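Guanine deaminase (Escherichia coli, PDB 6OHB) catalyses the zinc-dependent hydrolytic deamination of guanine, releasing ammonia, the single step from guanine to xanthine in purine degradation. Local coordinates at residues H6-D17 / K43-W53; A386-T396 / R423-G432. One frame throughout, in Å; residues are numbered along the deposited sequence.

Contact 1. Residues H6-D17 / K43-W53; sequences HTLKAVRGSFID and KQGKVEWFGEW
The guanidinium of Arg12 lies flat on the indole of Trp53. Their planes are 10° apart, and Arg12 CZ sits 3.4 Å from the centroid of the five-membered ring, a cation-pi stack. The Arg12 chain is fully extended, with CG anti to the backbone N (chi1 -173°). This lays CD over the six-membered ring of Trp53, 3.7 Å from its centroid, as a CH-pi contact. Arg12 NE makes a salt bridge with Asp37, which holds the guanidinium at NE and probably limits its rotation. Phe15 and Phe50 meet differently. Phe50 turns its edge to the face of Phe15, with planes at 70° and CE1 of Phe50 3.4 Å from CG of Phe15. Phe380 meets Phe15 edge-to-face and also meets the Phe50 ring. At the other end, Gln44 CG lies over the imidazole of His6, 3.6 Å from the ring centroid, but His6 is poorly ordered. A water accepts from Gln44 N and donates to Thr7 O at 2.6 Å. Between these ends Leu8 CD1 packs on Lys43 CB at 3.6 Å. Strand 38-43 lies between strands 8-12 and 46-50. The contact belongs to the small beta domain that accompanies the TIM barrel in amidohydrolases, away from the zinc site.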
loop_
_atom_site.group_PDB
_atom_site.type_symbol
_atom_site.label_atom_id
_atom_site.label_comp_id
_atom_site.label_asym_id
_atom_site.label_seq_id
_atom_site.Cartn_x
_atom_site.Cartn_y
_atom_site.Cartn_z
ATOM N N HIS A 6 6.283 24.186 -38.058
ATOM C CA HIS A 6 6.269 23.782 -36.660
ATOM C C HIS A 6 7.689 23.570 -36.137
ATOM O O HIS A 6 8.664 23.535 -36.891
ATOM C CB HIS A 6 5.434 22.512 -36.480
ATOM C CG HIS A 6 3.959 22.743 -36.576
ATOM N ND1 HIS A 6 3.121 22.664 -35.482
ATOM C CD2 HIS A 6 3.170 23.050 -37.633
ATOM C CE1 HIS A 6 1.880 22.911 -35.863
ATOM N NE2 HIS A 6 1.883 23.151 -37.163
ATOM N N THR A 7 7.788 23.405 -34.820
ATOM C CA THR A 7 9.057 23.420 -34.107
ATOM C C THR A 7 9.261 22.127 -33.324
ATOM O O THR A 7 8.318 21.382 -33.049
ATOM C CB THR A 7 9.114 24.610 -33.149
ATOM O OG1 THR A 7 10.347 24.583 -32.421
ATOM C CG2 THR A 7 7.943 24.535 -32.181
ATOM N N LEU A 8 10.511 21.893 -32.933
ATOM C CA LEU A 8 10.937 20.674 -32.260
ATOM C C LEU A 8 11.116 20.898 -30.757
ATOM O O LEU A 8 11.341 22.019 -30.291
ATOM C CB LEU A 8 12.252 20.180 -32.868
ATOM C CG LEU A 8 12.453 18.701 -33.191
ATOM C CD1 LEU A 8 11.165 18.061 -33.663
ATOM C CD2 LEU A 8 13.526 18.556 -34.260
ATOM N N LYS A 9 11.003 19.804 -30.000
ATOM C CA LYS A 9 11.436 19.746 -28.607
ATOM C C LYS A 9 12.343 18.539 -28.438
ATOM O O LYS A 9 12.107 17.494 -29.052
ATOM C CB LYS A 9 10.261 19.638 -27.618
ATOM C CG LYS A 9 9.327 20.830 -27.603
ATOM C CD LYS A 9 8.292 20.699 -26.490
ATOM C CE LYS A 9 7.095 21.602 -26.743
ATOM N NZ LYS A 9 6.163 21.639 -25.585
ATOM N N ALA A 10 13.368 18.680 -27.596
ATOM C CA ALA A 10 14.353 17.632 -27.355
ATOM C C ALA A 10 14.370 17.262 -25.879
ATOM O O ALA A 10 14.523 18.136 -25.019
ATOM C CB ALA A 10 15.749 18.080 -27.796
ATOM N N VAL A 11 14.242 15.968 -25.590
ATOM C CA VAL A 11 14.223 15.451 -24.227
ATOM C C VAL A 11 15.289 14.368 -24.121
ATOM O O VAL A 11 15.249 13.378 -24.858
ATOM C CB VAL A 11 12.845 14.886 -23.842
ATOM C CG1 VAL A 11 12.916 14.207 -22.486
ATOM C CG2 VAL A 11 11.785 15.987 -23.843
ATOM N N ARG A 12 16.225 14.538 -23.196
ATOM C CA ARG A 12 17.323 13.601 -23.025
ATOM C C ARG A 12 17.189 12.844 -21.706
ATOM O O ARG A 12 16.750 13.408 -20.698
ATOM C CB ARG A 12 18.660 14.343 -23.072
ATOM C CG ARG A 12 19.854 13.427 -23.060
ATOM C CD ARG A 12 21.154 14.199 -23.079
ATOM N NE ARG A 12 22.284 13.282 -23.079
ATOM C CZ ARG A 12 23.549 13.667 -23.179
ATOM N NH1 ARG A 12 23.841 14.958 -23.290
ATOM N NH2 ARG A 12 24.520 12.762 -23.172
ATOM N N GLY A 13 17.576 11.575 -21.707
ATOM C CA GLY A 13 17.637 10.852 -20.446
ATOM C C GLY A 13 17.591 9.353 -20.677
ATOM O O GLY A 13 17.879 8.873 -21.764
ATOM N N SER A 14 17.223 8.636 -19.623
ATOM C CA SER A 14 17.061 7.193 -19.674
ATOM C C SER A 14 15.602 6.878 -19.979
ATOM O O SER A 14 14.707 7.506 -19.421
ATOM C CB SER A 14 17.482 6.568 -18.348
ATOM O OG SER A 14 18.865 6.278 -18.350
ATOM N N PHE A 15 15.362 5.925 -20.876
ATOM C CA PHE A 15 14.021 5.627 -21.364
ATOM C C PHE A 15 13.755 4.139 -21.236
ATOM O O PHE A 15 14.666 3.316 -21.377
ATOM C CB PHE A 15 13.837 6.017 -22.846
ATOM C CG PHE A 15 13.894 7.489 -23.111
ATOM C CD1 PHE A 15 15.112 8.144 -23.239
ATOM C CD2 PHE A 15 12.729 8.220 -23.232
ATOM C CE1 PHE A 15 15.155 9.502 -23.477
ATOM C CE2 PHE A 15 12.766 9.575 -23.468
ATOM C CZ PHE A 15 13.975 10.218 -23.591
ATOM N N ILE A 16 12.493 3.793 -21.000
ATOM C CA ILE A 16 12.084 2.392 -21.064
ATOM C C ILE A 16 10.669 2.307 -21.621
ATOM O O ILE A 16 9.790 3.075 -21.219
ATOM C CB ILE A 16 12.198 1.705 -19.687
ATOM C CG1 ILE A 16 11.581 0.306 -19.719
ATOM C CG2 ILE A 16 11.568 2.558 -18.607
ATOM C CD1 ILE A 16 12.105 -0.600 -18.624
ATOM N N ASP A 17 10.457 1.395 -22.570
ATOM C CA ASP A 17 9.122 1.159 -23.113
ATOM C C ASP A 17 9.048 -0.265 -23.656
ATOM O O ASP A 17 10.055 -0.971 -23.740
ATOM C CB ASP A 17 8.746 2.203 -24.185
ATOM C CG ASP A 17 9.638 2.146 -25.436
ATOM O OD1 ASP A 17 10.782 1.634 -25.377
ATOM O OD2 ASP A 17 9.187 2.635 -26.495
ATOM N N LYS A 43 7.470 16.668 -32.107
ATOM C CA LYS A 43 6.973 17.666 -33.046
ATOM C C LYS A 43 5.475 17.472 -33.214
ATOM O O LYS A 43 5.021 16.348 -33.453
ATOM C CB LYS A 43 7.677 17.555 -34.407
ATOM C CG LYS A 43 7.251 18.627 -35.404
ATOM C CD LYS A 43 7.473 18.190 -36.847
ATOM C CE LYS A 43 8.600 18.976 -37.503
ATOM N NZ LYS A 43 8.568 18.856 -38.988
ATOM N N GLN A 44 4.720 18.563 -33.094
ATOM C CA GLN A 44 3.265 18.539 -33.234
ATOM C C GLN A 44 2.647 17.485 -32.321
ATOM O O GLN A 44 1.809 16.679 -32.736
ATOM C CB GLN A 44 2.852 18.308 -34.686
ATOM C CG GLN A 44 3.201 19.450 -35.617
ATOM C CD GLN A 44 2.770 19.183 -37.041
ATOM O OE1 GLN A 44 3.603 18.948 -37.918
ATOM N NE2 GLN A 44 1.463 19.218 -37.282
ATOM N N GLY A 45 3.093 17.483 -31.066
ATOM C CA GLY A 45 2.552 16.590 -30.067
ATOM C C GLY A 45 2.832 15.121 -30.276
ATOM O O GLY A 45 2.248 14.290 -29.572
ATOM N N LYS A 46 3.711 14.764 -31.208
ATOM C CA LYS A 46 3.987 13.366 -31.496
ATOM C C LYS A 46 5.483 13.102 -31.435
ATOM O O LYS A 46 6.309 14.007 -31.588
ATOM C CB LYS A 46 3.445 12.953 -32.876
ATOM C CG LYS A 46 1.954 13.198 -33.066
ATOM C CD LYS A 46 1.465 12.598 -34.373
ATOM C CE LYS A 46 0.188 13.277 -34.845
ATOM N NZ LYS A 46 -1.010 12.414 -34.663
ATOM N N VAL A 47 5.820 11.832 -31.216
ATOM C CA VAL A 47 7.202 11.376 -31.294
ATOM C C VAL A 47 7.715 11.566 -32.717
ATOM O O VAL A 47 7.301 10.858 -33.644
ATOM C CB VAL A 47 7.332 9.908 -30.851
ATOM C CG1 VAL A 47 8.754 9.404 -31.085
ATOM C CG2 VAL A 47 6.938 9.759 -29.380
ATOM N N GLU A 48 8.610 12.538 -32.899
ATOM C CA GLU A 48 9.268 12.711 -34.187
ATOM C C GLU A 48 10.408 11.722 -34.352
ATOM O O GLU A 48 10.587 11.146 -35.432
ATOM C CB GLU A 48 9.793 14.137 -34.334
ATOM C CG GLU A 48 10.288 14.454 -35.741
ATOM C CD GLU A 48 9.146 14.751 -36.691
ATOM O OE1 GLU A 48 8.012 14.964 -36.210
ATOM O OE2 GLU A 48 9.375 14.763 -37.919
ATOM N N TRP A 49 11.187 11.515 -33.295
ATOM C CA TRP A 49 12.324 10.607 -33.400
ATOM C C TRP A 49 12.662 10.098 -32.009
ATOM O O TRP A 49 12.584 10.849 -31.041
ATOM C CB TRP A 49 13.541 11.308 -34.031
ATOM C CG TRP A 49 14.708 10.403 -34.364
ATOM C CD1 TRP A 49 14.984 9.834 -35.579
ATOM C CD2 TRP A 49 15.763 9.987 -33.481
ATOM N NE1 TRP A 49 16.135 9.078 -35.500
ATOM C CE2 TRP A 49 16.632 9.156 -34.226
ATOM C CE3 TRP A 49 16.057 10.232 -32.137
ATOM C CZ2 TRP A 49 17.769 8.567 -33.666
ATOM C CZ3 TRP A 49 17.186 9.645 -31.584
ATOM C CH2 TRP A 49 18.024 8.822 -32.347
ATOM N N PHE A 50 13.029 8.830 -31.908
ATOM C CA PHE A 50 13.449 8.295 -30.626
ATOM C C PHE A 50 14.627 7.359 -30.827
ATOM O O PHE A 50 14.629 6.556 -31.763
ATOM C CB PHE A 50 12.307 7.554 -29.928
ATOM C CG PHE A 50 12.736 6.841 -28.689
ATOM C CD1 PHE A 50 13.165 7.555 -27.586
ATOM C CD2 PHE A 50 12.731 5.462 -28.627
ATOM C CE1 PHE A 50 13.570 6.907 -26.441
ATOM C CE2 PHE A 50 13.136 4.809 -27.483
ATOM C CZ PHE A 50 13.557 5.531 -26.389
ATOM N N GLY A 51 15.625 7.456 -29.953
ATOM C CA GLY A 51 16.706 6.487 -30.013
ATOM C C GLY A 51 17.897 6.899 -29.174
ATOM O O GLY A 51 17.762 7.642 -28.203
ATOM N N GLU A 52 19.059 6.371 -29.550
ATOM C CA GLU A 52 20.294 6.671 -28.834
ATOM C C GLU A 52 20.699 8.126 -29.037
ATOM O O GLU A 52 20.576 8.679 -30.137
ATOM C CB GLU A 52 21.423 5.749 -29.303
ATOM C CG GLU A 52 21.215 4.277 -28.981
ATOM C CD GLU A 52 21.765 3.895 -27.621
ATOM O OE1 GLU A 52 22.349 4.771 -26.943
ATOM O OE2 GLU A 52 21.626 2.713 -27.235
ATOM N N TRP A 53 21.194 8.738 -27.959
ATOM C CA TRP A 53 21.600 10.140 -27.985
ATOM C C TRP A 53 22.597 10.422 -29.108
ATOM O O TRP A 53 22.446 11.388 -29.866
ATOM C CB TRP A 53 22.188 10.521 -26.620
ATOM C CG TRP A 53 22.842 11.873 -26.572
ATOM C CD1 TRP A 53 24.174 12.129 -26.439
ATOM C CD2 TRP A 53 22.193 13.154 -26.641
ATOM N NE1 TRP A 53 24.398 13.483 -26.427
ATOM C CE2 TRP A 53 23.199 14.136 -26.550
ATOM C CE3 TRP A 53 20.861 13.565 -26.773
ATOM C CZ2 TRP A 53 22.919 15.502 -26.591
ATOM C CZ3 TRP A 53 20.583 14.927 -26.810
ATOM C CH2 TRP A 53 21.609 15.877 -26.721
HETATM O O HOH W 1 5.767 21.514 -33.027
#

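Contact 2. Residues A386-T396 / R423-G432; sequences ADFVVMEPTAT and RSIYRTYVDG
Phe388 and Tyr429 form an offset stack, with planes at 10° and centroids 4.5 Å apart. Phe388 CG sits between its backbone N and carbonyl carbon (chi1 60°), which brings the ring over Tyr429 CB, with Phe388 CZ 3.3 Å from Tyr429 CG. The backbones of this pair bond in both directions, Tyr429 N to Phe388 O at 2.9 Å. Tyr426 and Arg427 both face Val390, a classic beta bulge, and Val390 O accepts from Tyr426 N at 2.8 Å and Arg427 N at 3.0 Å. Arg427 NH1 turns back to Tyr426 O and lies over the Tyr426 ring. Val389, Met391 and Ile425 pack on one face of the sheet, with Met391 SD 3.5 Å from Ile425 CD1. Thr428 shares that face, its hydroxyl hydrogen-bonded to Leu131 O. At the far end Asp387 OD1 takes a nearly straight bond from Asp431 N (2.9 Å, 178°).

Further out, Arg201 forms a salt bridge with Asp387, and the hydroxyls of Tyr429 and Tyr69 are hydrogen-bonded. Arg423 NH1 makes a salt bridge with Asp422 of the second subunit, at the dimer interface. In this bulged antiparallel pair, flanked by strands 73-84 and 433-437, C-terminal strands rejoin the small beta domain, as in other amidohydrolases.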
loop_
_atom_site.group_PDB
_atom_site.type_symbol
_atom_site.label_atom_id
_atom_site.label_comp_id
_atom_site.label_asym_id
_atom_site.label_seq_id
_atom_site.Cartn_x
_atom_site.Cartn_y
_atom_site.Cartn_z
ATOM N N ALA A 386 2.807 12.026 -27.809
ATOM C CA ALA A 386 3.888 12.199 -26.837
ATOM C C ALA A 386 3.311 12.495 -25.450
ATOM O O ALA A 386 3.361 13.611 -24.935
ATOM C CB ALA A 386 4.844 13.293 -27.301
ATOM N N ASP A 387 2.765 11.445 -24.842
ATOM C CA ASP A 387 2.333 11.454 -23.448
ATOM C C ASP A 387 3.367 10.646 -22.679
ATOM O O ASP A 387 3.486 9.436 -22.895
ATOM C CB ASP A 387 0.952 10.820 -23.275
ATOM C CG ASP A 387 -0.148 11.554 -24.019
ATOM O OD1 ASP A 387 0.032 12.739 -24.383
ATOM O OD2 ASP A 387 -1.207 10.924 -24.240
ATOM N N PHE A 388 4.118 11.291 -21.791
ATOM C CA PHE A 388 5.127 10.531 -21.066
ATOM C C PHE A 388 5.388 11.162 -19.706
ATOM O O PHE A 388 4.964 12.282 -19.417
ATOM C CB PHE A 388 6.427 10.394 -21.872
ATOM C CG PHE A 388 7.083 11.705 -22.232
ATOM C CD1 PHE A 388 6.705 12.398 -23.371
ATOM C CD2 PHE A 388 8.112 12.218 -21.452
ATOM C CE1 PHE A 388 7.322 13.593 -23.714
ATOM C CE2 PHE A 388 8.735 13.409 -21.791
ATOM C CZ PHE A 388 8.337 14.098 -22.924
ATOM N N VAL A 389 6.080 10.399 -18.862
ATOM C CA VAL A 389 6.337 10.762 -17.475
ATOM C C VAL A 389 7.828 10.614 -17.198
ATOM O O VAL A 389 8.424 9.569 -17.492
ATOM C CB VAL A 389 5.526 9.894 -16.493
ATOM C CG1 VAL A 389 5.715 10.391 -15.061
ATOM C CG2 VAL A 389 4.056 9.881 -16.879
ATOM N N VAL A 390 8.426 11.660 -16.643
ATOM C CA VAL A 390 9.772 11.588 -16.091
ATOM C C VAL A 390 9.639 11.207 -14.621
ATOM O O VAL A 390 9.029 11.950 -13.837
ATOM C CB VAL A 390 10.511 12.923 -16.256
ATOM C CG1 VAL A 390 11.954 12.785 -15.817
ATOM C CG2 VAL A 390 10.414 13.404 -17.704
ATOM N N MET A 391 10.248 10.074 -14.255
ATOM C CA MET A 391 10.164 9.429 -12.957
ATOM C C MET A 391 11.485 9.564 -12.219
ATOM O O MET A 391 12.562 9.492 -12.827
ATOM C CB MET A 391 9.880 7.926 -13.088
ATOM C CG MET A 391 8.733 7.535 -13.980
ATOM S SD MET A 391 7.211 7.381 -13.053
ATOM C CE MET A 391 7.696 6.152 -11.842
ATOM N N GLU A 392 11.395 9.735 -10.903
ATOM C CA GLU A 392 12.565 9.773 -10.036
ATOM C C GLU A 392 12.532 8.495 -9.214
ATOM O O GLU A 392 11.879 8.441 -8.167
ATOM C CB GLU A 392 12.546 11.011 -9.137
ATOM C CG GLU A 392 13.891 11.336 -8.495
ATOM C CD GLU A 392 13.818 12.543 -7.584
ATOM O OE1 GLU A 392 12.799 13.265 -7.642
ATOM O OE2 GLU A 392 14.774 12.764 -6.806
ATOM N N PRO A 393 13.206 7.428 -9.645
ATOM C CA PRO A 393 13.140 6.164 -8.896
ATOM C C PRO A 393 13.896 6.193 -7.578
ATOM O O PRO A 393 13.754 5.255 -6.787
ATOM C CB PRO A 393 13.760 5.153 -9.867
ATOM C CG PRO A 393 14.672 5.964 -10.712
ATOM C CD PRO A 393 14.044 7.317 -10.853
ATOM N N THR A 394 14.705 7.219 -7.335
ATOM C CA THR A 394 15.481 7.389 -6.113
ATOM C C THR A 394 14.908 8.512 -5.250
ATOM O O THR A 394 15.642 9.219 -4.557
ATOM C CB THR A 394 16.948 7.657 -6.441
ATOM O OG1 THR A 394 17.044 8.773 -7.331
ATOM C CG2 THR A 394 17.590 6.432 -7.098
ATOM N N ALA A 395 13.584 8.685 -5.273
ATOM C CA ALA A 395 12.992 9.906 -4.737
ATOM C C ALA A 395 13.008 9.980 -3.212
ATOM O O ALA A 395 12.878 11.077 -2.664
ATOM C CB ALA A 395 11.550 10.037 -5.239
ATOM N N THR A 396 13.212 8.867 -2.517
ATOM C CA THR A 396 13.296 8.852 -1.065
ATOM C C THR A 396 14.543 8.083 -0.666
ATOM O O THR A 396 15.030 7.254 -1.440
ATOM C CB THR A 396 12.068 8.195 -0.410
ATOM O OG1 THR A 396 12.119 6.778 -0.620
ATOM C CG2 THR A 396 10.770 8.747 -0.979
ATOM N N ARG A 423 5.630 10.981 -5.236
ATOM C CA ARG A 423 6.961 11.579 -5.187
ATOM C C ARG A 423 7.875 11.052 -6.296
ATOM O O ARG A 423 8.869 11.710 -6.630
ATOM C CB ARG A 423 7.610 11.315 -3.829
ATOM C CG ARG A 423 7.111 12.211 -2.706
ATOM C CD ARG A 423 7.647 11.747 -1.358
ATOM N NE ARG A 423 7.067 10.477 -0.924
ATOM C CZ ARG A 423 7.309 9.908 0.257
ATOM N NH1 ARG A 423 8.126 10.492 1.122
ATOM N NH2 ARG A 423 6.735 8.755 0.569
ATOM N N SER A 424 7.580 9.870 -6.849
ATOM C CA SER A 424 8.343 9.341 -7.976
ATOM C C SER A 424 8.068 10.089 -9.273
ATOM O O SER A 424 8.858 9.974 -10.214
ATOM C CB SER A 424 8.031 7.858 -8.193
ATOM O OG SER A 424 8.577 7.050 -7.170
ATOM N N ILE A 425 6.987 10.861 -9.337
ATOM C CA ILE A 425 6.589 11.556 -10.555
ATOM C C ILE A 425 7.251 12.928 -10.543
ATOM O O ILE A 425 6.855 13.814 -9.781
ATOM C CB ILE A 425 5.066 11.676 -10.662
ATOM C CG1 ILE A 425 4.393 10.312 -10.476
ATOM C CG2 ILE A 425 4.668 12.283 -11.987
ATOM C CD1 ILE A 425 4.771 9.304 -11.481
ATOM N N TYR A 426 8.253 13.110 -11.405
ATOM C CA TYR A 426 9.021 14.351 -11.468
ATOM C C TYR A 426 8.456 15.313 -12.508
ATOM O O TYR A 426 8.342 16.519 -12.247
ATOM C CB TYR A 426 10.491 14.024 -11.772
ATOM C CG TYR A 426 11.453 15.197 -11.779
ATOM C CD1 TYR A 426 11.798 15.859 -10.600
ATOM C CD2 TYR A 426 12.049 15.619 -12.966
ATOM C CE1 TYR A 426 12.696 16.926 -10.606
ATOM C CE2 TYR A 426 12.951 16.684 -12.986
ATOM C CZ TYR A 426 13.268 17.334 -11.807
ATOM O OH TYR A 426 14.158 18.389 -11.829
ATOM N N ARG A 427 8.100 14.801 -13.685
ATOM C CA ARG A 427 7.489 15.638 -14.710
ATOM C C ARG A 427 6.443 14.814 -15.449
ATOM O O ARG A 427 6.592 13.599 -15.605
ATOM C CB ARG A 427 8.526 16.179 -15.726
ATOM C CG ARG A 427 9.634 17.098 -15.177
ATOM C CD ARG A 427 9.154 18.525 -14.948
ATOM N NE ARG A 427 10.229 19.416 -14.503
ATOM C CZ ARG A 427 10.649 19.532 -13.242
ATOM N NH1 ARG A 427 10.094 18.812 -12.268
ATOM N NH2 ARG A 427 11.630 20.378 -12.951
ATOM N N THR A 428 5.387 15.480 -15.913
ATOM C CA THR A 428 4.393 14.841 -16.766
ATOM C C THR A 428 4.172 15.696 -18.008
ATOM O O THR A 428 3.846 16.890 -17.901
ATOM C CB THR A 428 3.063 14.607 -16.030
ATOM O OG1 THR A 428 3.293 13.773 -14.888
ATOM C CG2 THR A 428 2.056 13.914 -16.946
ATOM N N TYR A 429 4.323 15.060 -19.174
ATOM C CA TYR A 429 4.109 15.661 -20.481
ATOM C C TYR A 429 2.853 15.063 -21.104
ATOM O O TYR A 429 2.710 13.834 -21.173
ATOM C CB TYR A 429 5.304 15.408 -21.411
ATOM C CG TYR A 429 6.531 16.261 -21.153
ATOM C CD1 TYR A 429 7.372 16.004 -20.070
ATOM C CD2 TYR A 429 6.861 17.316 -22.004
ATOM C CE1 TYR A 429 8.506 16.784 -19.835
ATOM C CE2 TYR A 429 7.989 18.100 -21.776
ATOM C CZ TYR A 429 8.808 17.828 -20.693
ATOM O OH TYR A 429 9.927 18.604 -20.470
ATOM N N VAL A 430 1.963 15.930 -21.580
ATOM C CA VAL A 430 0.762 15.517 -22.297
ATOM C C VAL A 430 0.715 16.277 -23.616
ATOM O O VAL A 430 0.903 17.500 -23.638
ATOM C CB VAL A 430 -0.512 15.772 -21.469
ATOM C CG1 VAL A 430 -1.745 15.745 -22.351
ATOM C CG2 VAL A 430 -0.629 14.738 -20.351
ATOM N N ASP A 431 0.471 15.552 -24.711
ATOM C CA ASP A 431 0.438 16.143 -26.053
ATOM C C ASP A 431 1.753 16.867 -26.364
ATOM O O ASP A 431 1.766 17.963 -26.927
ATOM C CB ASP A 431 -0.769 17.074 -26.216
ATOM C CG ASP A 431 -0.987 17.504 -27.659
ATOM O OD1 ASP A 431 -0.978 16.628 -28.551
ATOM O OD2 ASP A 431 -1.171 18.719 -27.895
ATOM N N GLY A 432 2.866 16.277 -25.930
ATOM C CA GLY A 432 4.166 16.866 -26.167
ATOM C C GLY A 432 4.444 18.107 -25.355
ATOM O O GLY A 432 5.427 18.802 -25.623
#

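Contact 2 is buried, whereas contact 1 is only partly so, lying farther from the centre of the chain. The centres of the two contacts are about 14 Å apart. Contact 2 is built on direct backbone bonds between neighbouring strands. Contact 1 has no direct hydrogen bond and relies on a cation-pi stack, an edge-to-face ring pair, apolar packing and a bridging water. The two also meet. Gly45 O lies 2.9 Å from Ala386 N, and Lys9 NZ lies 2.9 Å from Gly432 O; both are probable hydrogen bonds. Val11 packs on Phe388. Phe380 touches Phe15, Phe50 and Phe388, and strand 73-84 packs against side chains of both contacts. The N-terminal and C-terminal parts are thereby joined.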